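Local coordinates for protein phenylalanine--tRNA ligase beta subunit (Pyrococcus horikoshii, PDB 2CXI) that forms the beta subunit of the enzyme that charges tRNA(Phe) with phenylalanine using ATP, this N-terminal fragment holding the B3/4 editing region and B5 domain, at residues R13-S18 with Q68-L73; V84-V89 with E272-D277; F165-Y170 with E177-K182; V285-I290 with L298-I303. One frame throughout, in Å; residues are numbered along the deposited sequence.

Interaction 1: residues R13-S18 with Q68-L73; sequences RLIGRS and QIKWAL
Lys70 lies across the last turn of helix 8-15, its aliphatic chain on the backbone of Leu14 and Ile15 and its ammonium group at a carbonyl. CG of Lys70 rests 3.8 Å from CA of Ile15, where the two backbones also come nearest, and CD of the lysine passes 3.6 Å from the carbonyl O of Leu14. A bend at the third torsion (chi3 -71°) turns the end of the chain along this carbonyl, and NZ of Lys70 donates a weak hydrogen bond of 3.3 Å to O of Leu14. The ammonium group is held chiefly by a salt bridge to Glu256, the bond to Leu14 being the weaker of the two.

Beside this polar link runs an apolar one. CD1 of Ile15 reaches CG2 of Ile69 at 3.9 Å and CD1 of Ile69 at 4.1 Å, the two side chains crossing obliquely. Just beyond Ile15 the helix ends at Gly16, whose positive phi (102°) takes the chain out of helical geometry.

Further out, Trp24 of helix 21-30 touches both Ile15 and Ile69, and Leu27 of the same helix adds to the cover over Ile69. Ala66, one turn before Lys70, receives Leu14 and Ile15. The contact thus packs the C-terminal end of helix 8-15 against the last turns of helix 62-72, with helix 21-30 completing a three-helix cluster ahead of strand 84-93.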
# COMPACT_ATOMS: atom_id res chain seq x y z
N ARG A 13 -31.63 18.99 25.24
CA ARG A 13 -31.61 17.95 24.17
C ARG A 13 -30.73 16.77 24.58
O ARG A 13 -31.09 15.63 24.34
CB ARG A 13 -31.24 18.51 22.78
CG ARG A 13 -29.85 19.09 22.60
CD ARG A 13 -29.38 19.19 21.14
NE ARG A 13 -28.13 19.94 21.02
CZ ARG A 13 -27.70 20.46 19.87
NH1 ARG A 13 -28.40 20.30 18.74
NH2 ARG A 13 -26.56 21.13 19.84
N LEU A 14 -29.61 17.05 25.28
CA LEU A 14 -28.72 16.00 25.75
C LEU A 14 -29.33 15.14 26.88
O LEU A 14 -29.26 13.90 26.87
CB LEU A 14 -27.36 16.61 26.15
CG LEU A 14 -26.48 17.18 25.03
CD1 LEU A 14 -25.37 18.04 25.66
CD2 LEU A 14 -25.90 16.02 24.17
N ILE A 15 -29.97 15.80 27.86
CA ILE A 15 -30.62 15.08 28.94
C ILE A 15 -31.91 14.46 28.43
O ILE A 15 -32.30 13.41 28.90
CB ILE A 15 -31.00 16.09 30.09
CG1 ILE A 15 -29.69 16.63 30.74
CG2 ILE A 15 -31.92 15.40 31.09
CD1 ILE A 15 -29.87 17.97 31.44
N GLY A 16 -32.56 15.15 27.50
CA GLY A 16 -33.75 14.62 26.79
C GLY A 16 -35.06 15.19 27.34
O GLY A 16 -36.14 14.79 26.91
N ARG A 17 -34.97 16.13 28.30
CA ARG A 17 -36.16 16.63 29.05
C ARG A 17 -35.90 18.10 29.26
O ARG A 17 -34.73 18.46 29.34
CB ARG A 17 -36.02 16.08 30.46
CG ARG A 17 -37.13 15.41 30.99
CD ARG A 17 -36.73 14.60 32.20
NE ARG A 17 -36.58 13.22 31.78
CZ ARG A 17 -36.90 12.19 32.52
NH1 ARG A 17 -37.38 12.38 33.75
NH2 ARG A 17 -36.70 10.97 32.04
N SER A 18 -36.93 18.92 29.46
CA SER A 18 -36.68 20.31 29.84
C SER A 18 -37.05 20.56 31.31
O SER A 18 -37.73 19.74 31.95
CB SER A 18 -37.35 21.35 28.92
OG SER A 18 -38.73 21.12 28.91
N GLN A 68 -23.92 13.66 33.88
CA GLN A 68 -24.11 13.58 35.31
C GLN A 68 -25.55 13.70 35.73
O GLN A 68 -26.02 12.93 36.58
CB GLN A 68 -23.39 14.70 36.04
CG GLN A 68 -22.50 14.16 37.03
CD GLN A 68 -21.26 13.95 36.29
OE1 GLN A 68 -20.51 12.99 36.51
NE2 GLN A 68 -21.03 14.86 35.34
N ILE A 69 -26.22 14.70 35.19
CA ILE A 69 -27.64 14.91 35.50
C ILE A 69 -28.48 13.69 35.12
O ILE A 69 -29.40 13.32 35.85
CB ILE A 69 -28.13 16.23 34.89
CG1 ILE A 69 -27.42 17.39 35.59
CG2 ILE A 69 -29.69 16.39 35.01
CD1 ILE A 69 -27.58 18.74 34.81
N LYS A 70 -28.22 13.09 33.95
CA LYS A 70 -28.98 11.90 33.55
C LYS A 70 -28.84 10.79 34.60
O LYS A 70 -29.83 10.11 34.94
CB LYS A 70 -28.55 11.37 32.15
CG LYS A 70 -29.17 12.19 30.98
CD LYS A 70 -28.94 11.54 29.62
CE LYS A 70 -27.49 11.63 29.20
NZ LYS A 70 -27.41 11.29 27.71
N TRP A 71 -27.62 10.58 35.10
CA TRP A 71 -27.38 9.59 36.16
C TRP A 71 -28.03 10.00 37.49
O TRP A 71 -28.68 9.18 38.17
CB TRP A 71 -25.86 9.34 36.32
CG TRP A 71 -25.41 8.09 35.63
CD1 TRP A 71 -25.12 6.91 36.23
CD2 TRP A 71 -25.18 7.90 34.22
NE1 TRP A 71 -24.72 5.98 35.27
CE2 TRP A 71 -24.74 6.57 34.04
CE3 TRP A 71 -25.30 8.73 33.08
CZ2 TRP A 71 -24.45 6.03 32.76
CZ3 TRP A 71 -25.00 8.20 31.81
CH2 TRP A 71 -24.58 6.86 31.67
N ALA A 72 -27.90 11.27 37.85
CA ALA A 72 -28.55 11.77 39.07
C ALA A 72 -30.07 11.53 39.05
O ALA A 72 -30.67 11.18 40.06
CB ALA A 72 -28.24 13.24 39.27
N LEU A 73 -30.68 11.72 37.88
CA LEU A 73 -32.11 11.51 37.74
C LEU A 73 -32.49 10.07 37.50
O LEU A 73 -33.66 9.77 37.36
CB LEU A 73 -32.68 12.38 36.60
CG LEU A 73 -32.48 13.88 36.79
CD1 LEU A 73 -32.84 14.67 35.51
CD2 LEU A 73 -33.20 14.43 38.05

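Interaction 2: residues V84-V89 with E272-D277; sequences VKKSNV and EIETPD
Lys86 and Glu274 meet at about a right angle, the methylenes of the lysine against the carboxylate end of the glutamate, on one side of the large mixed sheet of the chain. Strands 84-93 and 272-275 are not neighbours there: strand 260-267 runs between them, parallel to the first and antiparallel to the second, which leaves CA atoms of Lys86 and Glu274 8.5 Å apart and makes this a contact of side chains across a middle strand.

Glu274 stretches over that strand because its chi1 (179°) sets CG opposite the backbone N and the rest of the chain is extended. Its OE2 accepts a hydrogen bond from the hydroxyl of Ser263, which places the carboxylate, and lies 3.5 Å from CG of Lys86. The lysine bends at chi3 (-83°), and its NZ stays 5.3 Å from OE1 of Glu274: opposite charges are near, but they are not joined in a salt bridge.

At the other end Val84 points its side chain toward Pro276, which follows a cis peptide bond and packs on Leu247 and Asn248 of helix 240-255. The touch is light, CG1 of Val84 lying 4.2 Å from the carbonyl O of Pro276.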
# COMPACT_ATOMS: atom_id res chain seq x y z
N VAL A 84 -15.90 0.92 20.96
CA VAL A 84 -14.84 1.50 20.16
C VAL A 84 -14.56 0.46 19.09
O VAL A 84 -14.31 -0.70 19.42
CB VAL A 84 -13.58 1.82 21.00
CG1 VAL A 84 -12.40 2.30 20.10
CG2 VAL A 84 -13.92 2.90 22.03
N LYS A 85 -14.64 0.86 17.84
CA LYS A 85 -14.23 -0.04 16.75
C LYS A 85 -12.95 0.48 16.10
O LYS A 85 -12.76 1.67 16.00
CB LYS A 85 -15.34 -0.11 15.71
CG LYS A 85 -16.57 -0.77 16.29
CD LYS A 85 -17.36 -1.48 15.23
CE LYS A 85 -18.60 -0.73 14.86
NZ LYS A 85 -19.57 -1.65 14.19
N LYS A 86 -12.07 -0.41 15.63
CA LYS A 86 -10.85 0.06 14.96
C LYS A 86 -11.14 0.73 13.64
O LYS A 86 -11.94 0.22 12.85
CB LYS A 86 -9.87 -1.08 14.73
CG LYS A 86 -9.51 -1.79 16.00
CD LYS A 86 -8.12 -2.33 15.88
CE LYS A 86 -8.11 -3.64 15.17
NZ LYS A 86 -6.73 -4.19 15.26
N SER A 87 -10.56 1.92 13.42
CA SER A 87 -10.49 2.51 12.11
C SER A 87 -9.36 1.81 11.33
O SER A 87 -8.64 0.95 11.83
CB SER A 87 -10.23 4.01 12.18
OG SER A 87 -8.91 4.28 12.61
N ASN A 88 -9.19 2.20 10.09
CA ASN A 88 -8.11 1.65 9.30
C ASN A 88 -6.97 2.68 9.29
O ASN A 88 -6.28 2.84 8.28
CB ASN A 88 -8.65 1.42 7.87
CG ASN A 88 -7.64 0.79 6.94
OD1 ASN A 88 -7.49 1.25 5.78
ND2 ASN A 88 -6.92 -0.25 7.42
N VAL A 89 -6.82 3.43 10.38
CA VAL A 89 -5.91 4.54 10.37
C VAL A 89 -4.69 4.28 11.26
O VAL A 89 -4.81 3.75 12.39
CB VAL A 89 -6.64 5.86 10.75
CG1 VAL A 89 -5.69 6.96 10.92
CG2 VAL A 89 -7.66 6.23 9.66
N GLU A 272 3.81 0.22 19.97
CA GLU A 272 2.65 0.68 19.26
C GLU A 272 1.51 0.67 20.28
O GLU A 272 1.52 -0.14 21.22
CB GLU A 272 2.41 -0.32 18.13
CG GLU A 272 1.10 -0.19 17.40
CD GLU A 272 0.87 -1.41 16.50
OE1 GLU A 272 1.80 -1.78 15.78
OE2 GLU A 272 -0.24 -1.99 16.55
N ILE A 273 0.50 1.53 20.11
CA ILE A 273 -0.66 1.52 21.03
C ILE A 273 -1.94 1.82 20.30
O ILE A 273 -1.94 2.60 19.37
CB ILE A 273 -0.53 2.58 22.19
CG1 ILE A 273 -0.23 3.99 21.62
CG2 ILE A 273 0.48 2.13 23.25
CD1 ILE A 273 -0.25 5.13 22.61
N GLU A 274 -3.05 1.32 20.79
CA GLU A 274 -4.31 1.55 20.12
C GLU A 274 -5.05 2.58 20.94
O GLU A 274 -5.34 2.35 22.13
CB GLU A 274 -5.11 0.25 20.05
CG GLU A 274 -6.46 0.41 19.38
CD GLU A 274 -7.39 -0.81 19.54
OE1 GLU A 274 -6.94 -1.87 20.05
OE2 GLU A 274 -8.61 -0.71 19.17
N THR A 275 -5.37 3.74 20.36
CA THR A 275 -6.10 4.78 21.14
C THR A 275 -7.44 5.18 20.47
O THR A 275 -7.53 5.08 19.24
CB THR A 275 -5.22 6.05 21.39
OG1 THR A 275 -4.91 6.65 20.14
CG2 THR A 275 -3.83 5.70 21.97
N PRO A 276 -8.47 5.62 21.22
CA PRO A 276 -8.50 5.65 22.69
C PRO A 276 -8.68 4.27 23.28
O PRO A 276 -9.20 3.34 22.62
CB PRO A 276 -9.76 6.49 23.00
CG PRO A 276 -10.73 6.12 21.82
CD PRO A 276 -9.78 6.02 20.63
N ASP A 277 -8.27 4.13 24.52
CA ASP A 277 -8.55 2.92 25.28
C ASP A 277 -9.56 3.27 26.34
O ASP A 277 -9.22 3.92 27.33
CB ASP A 277 -7.26 2.45 25.93
CG ASP A 277 -7.44 1.18 26.78
OD1 ASP A 277 -8.57 0.65 26.96
OD2 ASP A 277 -6.45 0.66 27.31

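Interaction 3: residues F165-Y170 with E177-K182; sequences FAPLGY and EEILEK
Apolar contacts carry this meeting, and Ile179 is at their centre. Its CD1 methyl sits over one face of the Phe165 ring, nearest CE1 at 3.4 Å and 3.7 Å from CZ, while the two side chains cross at about a right angle. Chi1 of Phe165 (76°) sets CG between the backbone N and the carbonyl carbon, and this brings the ring round to the isoleucine. Both branches of Ile179 also meet Pro167, CG1 of the isoleucine 3.9 Å from CG of the proline and CG2 4.1 Å from its CB, so that the CB-CG side of the Pro167 ring faces Ile179.

The polar contacts are slight. The Tyr170 hydroxyl O comes within 3.7 Å of the carbonyl O of Lys182, a loose approach. Lys182 itself turns back along its helix, its NZ forming a 2.7 Å salt bridge with OE2 of Glu181 from above the carboxylate plane.

Backbone bonds shape the first segment. Tyr170 N donates to O of Pro167, closing a type II beta turn in which Gly169 has positive phi (94°) and gives its N-H to Glu219.

Met212 and Ile216, from strands 209-212 and 216-217, also pack on Ile179. Within the B3/4 domain, the editing part of the synthetase, a strand end and the type II turn that follows it thus lie against the short helix 176-182, with Ile179 between them and strands 209-212 and 216-217.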
# COMPACT_ATOMS: atom_id res chain seq x y z
N PHE A 165 3.69 26.38 6.20
CA PHE A 165 2.25 26.19 5.98
C PHE A 165 1.56 27.50 6.36
O PHE A 165 2.19 28.36 6.97
CB PHE A 165 1.71 24.97 6.78
CG PHE A 165 1.53 25.21 8.29
CD1 PHE A 165 2.62 25.13 9.17
CD2 PHE A 165 0.25 25.42 8.83
CE1 PHE A 165 2.46 25.31 10.58
CE2 PHE A 165 0.05 25.64 10.21
CZ PHE A 165 1.18 25.57 11.10
N ALA A 166 0.29 27.64 5.99
CA ALA A 166 -0.50 28.83 6.28
C ALA A 166 -1.22 28.57 7.59
O ALA A 166 -2.13 27.71 7.62
CB ALA A 166 -1.53 29.10 5.16
N PRO A 167 -0.83 29.28 8.65
CA PRO A 167 -1.50 29.08 9.95
C PRO A 167 -2.89 29.73 9.92
O PRO A 167 -3.16 30.59 9.07
CB PRO A 167 -0.55 29.75 10.96
CG PRO A 167 0.11 30.91 10.14
CD PRO A 167 0.21 30.34 8.71
N LEU A 168 -3.77 29.26 10.80
CA LEU A 168 -5.12 29.76 10.95
C LEU A 168 -5.14 31.29 11.01
O LEU A 168 -4.44 31.90 11.84
CB LEU A 168 -5.75 29.22 12.23
CG LEU A 168 -7.19 29.67 12.50
CD1 LEU A 168 -8.16 28.85 11.71
CD2 LEU A 168 -7.51 29.58 13.99
N GLY A 169 -5.97 31.86 10.15
CA GLY A 169 -6.17 33.31 10.03
C GLY A 169 -5.29 33.97 8.97
O GLY A 169 -5.37 35.18 8.80
N TYR A 170 -4.45 33.19 8.28
CA TYR A 170 -3.52 33.71 7.26
C TYR A 170 -3.65 32.91 5.95
O TYR A 170 -3.74 31.68 5.99
CB TYR A 170 -2.06 33.63 7.74
CG TYR A 170 -1.71 34.55 8.88
CD1 TYR A 170 -0.85 35.65 8.69
CD2 TYR A 170 -2.24 34.35 10.15
CE1 TYR A 170 -0.51 36.50 9.76
CE2 TYR A 170 -1.93 35.18 11.22
CZ TYR A 170 -1.07 36.26 11.02
OH TYR A 170 -0.78 37.08 12.08
N GLU A 177 9.37 29.13 11.82
CA GLU A 177 10.02 30.26 12.46
C GLU A 177 9.19 31.55 12.41
O GLU A 177 8.96 32.18 13.45
CB GLU A 177 11.39 30.45 11.81
CG GLU A 177 12.49 29.80 12.60
CD GLU A 177 12.49 30.34 14.02
OE1 GLU A 177 12.31 29.54 14.96
OE2 GLU A 177 12.61 31.58 14.17
N GLU A 178 8.72 31.92 11.22
CA GLU A 178 7.91 33.11 11.02
C GLU A 178 6.59 33.03 11.77
O GLU A 178 6.09 34.05 12.26
CB GLU A 178 7.62 33.36 9.54
CG GLU A 178 8.88 33.61 8.73
CD GLU A 178 8.62 33.83 7.25
OE1 GLU A 178 7.81 33.10 6.62
OE2 GLU A 178 9.28 34.75 6.70
N ILE A 179 6.01 31.83 11.84
CA ILE A 179 4.76 31.66 12.59
C ILE A 179 4.98 31.93 14.07
O ILE A 179 4.20 32.66 14.69
CB ILE A 179 4.14 30.25 12.35
CG1 ILE A 179 3.82 30.03 10.84
CG2 ILE A 179 2.87 30.08 13.19
CD1 ILE A 179 3.36 28.55 10.49
N LEU A 180 6.04 31.36 14.66
CA LEU A 180 6.37 31.62 16.08
C LEU A 180 6.55 33.11 16.35
O LEU A 180 6.10 33.63 17.38
CB LEU A 180 7.60 30.86 16.52
CG LEU A 180 7.48 29.33 16.56
CD1 LEU A 180 8.55 28.77 17.43
CD2 LEU A 180 6.10 28.91 17.11
N GLU A 181 7.16 33.80 15.39
CA GLU A 181 7.42 35.25 15.49
C GLU A 181 6.17 36.11 15.30
O GLU A 181 5.88 36.98 16.10
CB GLU A 181 8.51 35.60 14.47
CG GLU A 181 9.09 36.99 14.59
CD GLU A 181 9.71 37.47 13.27
OE1 GLU A 181 10.04 36.62 12.39
OE2 GLU A 181 9.86 38.71 13.11
N LYS A 182 5.41 35.85 14.24
CA LYS A 182 4.31 36.72 13.80
C LYS A 182 2.90 36.36 14.29
O LYS A 182 2.08 37.25 14.48
CB LYS A 182 4.25 36.74 12.26
CG LYS A 182 5.48 37.35 11.62
CD LYS A 182 5.51 38.86 11.87
CE LYS A 182 6.87 39.32 12.33
NZ LYS A 182 7.90 39.03 11.28

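Interaction 4: residues V285-I290 with L298-I303; sequences VELDYI and LNDGEI
Leu287 and Asp300, whose CA atoms are 6.6 Å apart, bring together the opening turns of helices 287-294 and 300-309, successive helices of the B5 domain. Each helix starts right after an N-cap residue, Glu286 in the first and Asn299 in the second.

Leu287 divides its two methyls between two partners. CD1 of Leu287 sits over the flat face of the Asp300 carboxylate, 3.4 Å from its CG, while CB of Leu287 lies 3.5 Å from OD1 of Asp300. That carboxylate is held by a salt bridge from its OD1 to Arg291, which also donates to the carbonyl O of Leu298 and thus bridges the carboxylate and the backbone just before the second helix. The other methyl, CD2 of Leu287, reaches CG2 of Ile303 at 3.6 Å as these side chains slide past each other in opposite directions. Chi1 of Ile303 (-62°) places CG2 against the leucine while the CG1 branch carries CD1 of Ile303 to CG2 of Ile290, 4.0 Å away.

Around this apolar seam, Ile316 of strand 313-317 touches both Leu287 and Asp300, while Val342 of helix 335-346 packs on Ile290. A capping box fixes the start of the second helix: Asn299 N donates to OE1 of Glu302 at its anti lone pair, and Glu302 N returns a 2.9 Å bond to OD1 of Asn299, with an N-H...O angle of 157°.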
# COMPACT_ATOMS: atom_id res chain seq x y z
N VAL A 285 -13.36 -1.50 47.32
CA VAL A 285 -13.56 -0.88 48.62
C VAL A 285 -14.40 -1.81 49.54
O VAL A 285 -15.34 -2.47 49.09
CB VAL A 285 -14.22 0.56 48.51
CG1 VAL A 285 -15.67 0.46 48.10
CG2 VAL A 285 -14.04 1.36 49.82
N GLU A 286 -14.05 -1.83 50.81
CA GLU A 286 -14.85 -2.55 51.83
C GLU A 286 -16.07 -1.70 52.16
O GLU A 286 -15.92 -0.55 52.53
CB GLU A 286 -14.00 -2.71 53.11
CG GLU A 286 -12.83 -3.68 52.94
CD GLU A 286 -13.32 -5.11 52.75
OE1 GLU A 286 -14.52 -5.38 53.04
OE2 GLU A 286 -12.52 -5.96 52.30
N LEU A 287 -17.28 -2.25 52.05
CA LEU A 287 -18.49 -1.45 52.31
C LEU A 287 -18.60 -0.97 53.76
O LEU A 287 -19.21 0.07 54.05
CB LEU A 287 -19.74 -2.19 51.89
CG LEU A 287 -19.77 -2.41 50.36
CD1 LEU A 287 -20.76 -3.47 50.00
CD2 LEU A 287 -20.08 -1.13 49.62
N ASP A 288 -17.98 -1.70 54.68
CA ASP A 288 -18.01 -1.24 56.07
C ASP A 288 -17.11 -0.01 56.28
O ASP A 288 -17.38 0.79 57.16
CB ASP A 288 -17.76 -2.38 57.06
CG ASP A 288 -18.37 -2.09 58.43
OD1 ASP A 288 -19.62 -2.05 58.59
OD2 ASP A 288 -17.65 -1.87 59.40
N TYR A 289 -16.09 0.18 55.43
CA TYR A 289 -15.31 1.43 55.44
C TYR A 289 -16.24 2.61 55.13
O TYR A 289 -16.21 3.63 55.82
CB TYR A 289 -14.16 1.38 54.45
CG TYR A 289 -13.46 2.72 54.24
CD1 TYR A 289 -13.89 3.63 53.25
CD2 TYR A 289 -12.33 3.04 54.99
CE1 TYR A 289 -13.22 4.86 53.08
CE2 TYR A 289 -11.66 4.25 54.82
CZ TYR A 289 -12.10 5.14 53.86
OH TYR A 289 -11.40 6.31 53.72
N ILE A 290 -17.08 2.45 54.12
CA ILE A 290 -18.03 3.48 53.74
C ILE A 290 -19.01 3.83 54.89
O ILE A 290 -19.24 5.02 55.20
CB ILE A 290 -18.80 3.05 52.44
CG1 ILE A 290 -17.82 2.83 51.27
CG2 ILE A 290 -19.88 4.08 52.09
CD1 ILE A 290 -17.18 4.09 50.78
N LEU A 298 -26.13 2.79 55.88
CA LEU A 298 -26.68 2.36 54.61
C LEU A 298 -26.27 0.91 54.48
O LEU A 298 -25.11 0.58 54.75
CB LEU A 298 -26.08 3.17 53.47
CG LEU A 298 -26.29 4.69 53.47
CD1 LEU A 298 -25.23 5.32 52.58
CD2 LEU A 298 -27.70 5.07 53.05
N ASN A 299 -27.19 0.04 54.05
CA ASN A 299 -26.81 -1.36 53.87
C ASN A 299 -26.06 -1.51 52.55
O ASN A 299 -25.93 -0.52 51.81
CB ASN A 299 -28.01 -2.32 53.98
CG ASN A 299 -29.10 -2.02 52.97
OD1 ASN A 299 -28.85 -1.90 51.77
ND2 ASN A 299 -30.35 -1.95 53.46
N ASP A 300 -25.57 -2.71 52.25
CA ASP A 300 -24.79 -2.90 51.02
C ASP A 300 -25.54 -2.55 49.74
O ASP A 300 -24.92 -1.97 48.82
CB ASP A 300 -24.24 -4.31 50.94
CG ASP A 300 -23.24 -4.60 52.03
OD1 ASP A 300 -22.84 -3.66 52.78
OD2 ASP A 300 -22.77 -5.73 52.22
N GLY A 301 -26.83 -2.90 49.68
CA GLY A 301 -27.70 -2.58 48.55
C GLY A 301 -27.89 -1.07 48.35
O GLY A 301 -27.90 -0.58 47.22
N GLU A 302 -28.06 -0.34 49.45
CA GLU A 302 -28.20 1.11 49.37
C GLU A 302 -26.93 1.80 48.85
O GLU A 302 -26.98 2.71 48.00
CB GLU A 302 -28.63 1.69 50.71
CG GLU A 302 -30.08 1.36 51.01
CD GLU A 302 -30.44 1.61 52.45
OE1 GLU A 302 -29.59 1.41 53.35
OE2 GLU A 302 -31.60 2.03 52.68
N ILE A 303 -25.79 1.33 49.35
CA ILE A 303 -24.50 1.86 48.90
C ILE A 303 -24.32 1.51 47.43
O ILE A 303 -23.90 2.37 46.63
CB ILE A 303 -23.32 1.32 49.74
CG1 ILE A 303 -23.47 1.76 51.20
CG2 ILE A 303 -21.98 1.85 49.14
CD1 ILE A 303 -22.52 1.10 52.15

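How the interactions relate
The four contacts are separate: none touches another. Interactions 1 and 2 follow each other along the chain through helix 62-72 and strand 84-93, with nearest atoms about 15 Å apart. Interaction 3 is nested inside the long loop that interaction 2 closes, and their centres lie about 32 Å apart. Interactions 3 and 4, in the B3/4 and B5 regions, lie on opposite sides of the chain's centre, about 57 Å between centres. Interaction 4 lies near the magnesium site, predicted to be shared with the alpha subunit: the side chain of Ile290 is about 8 Å from those of Glu340 and Asp341. Interaction 1 approaches interaction 4 to about 11 Å between nearest atoms.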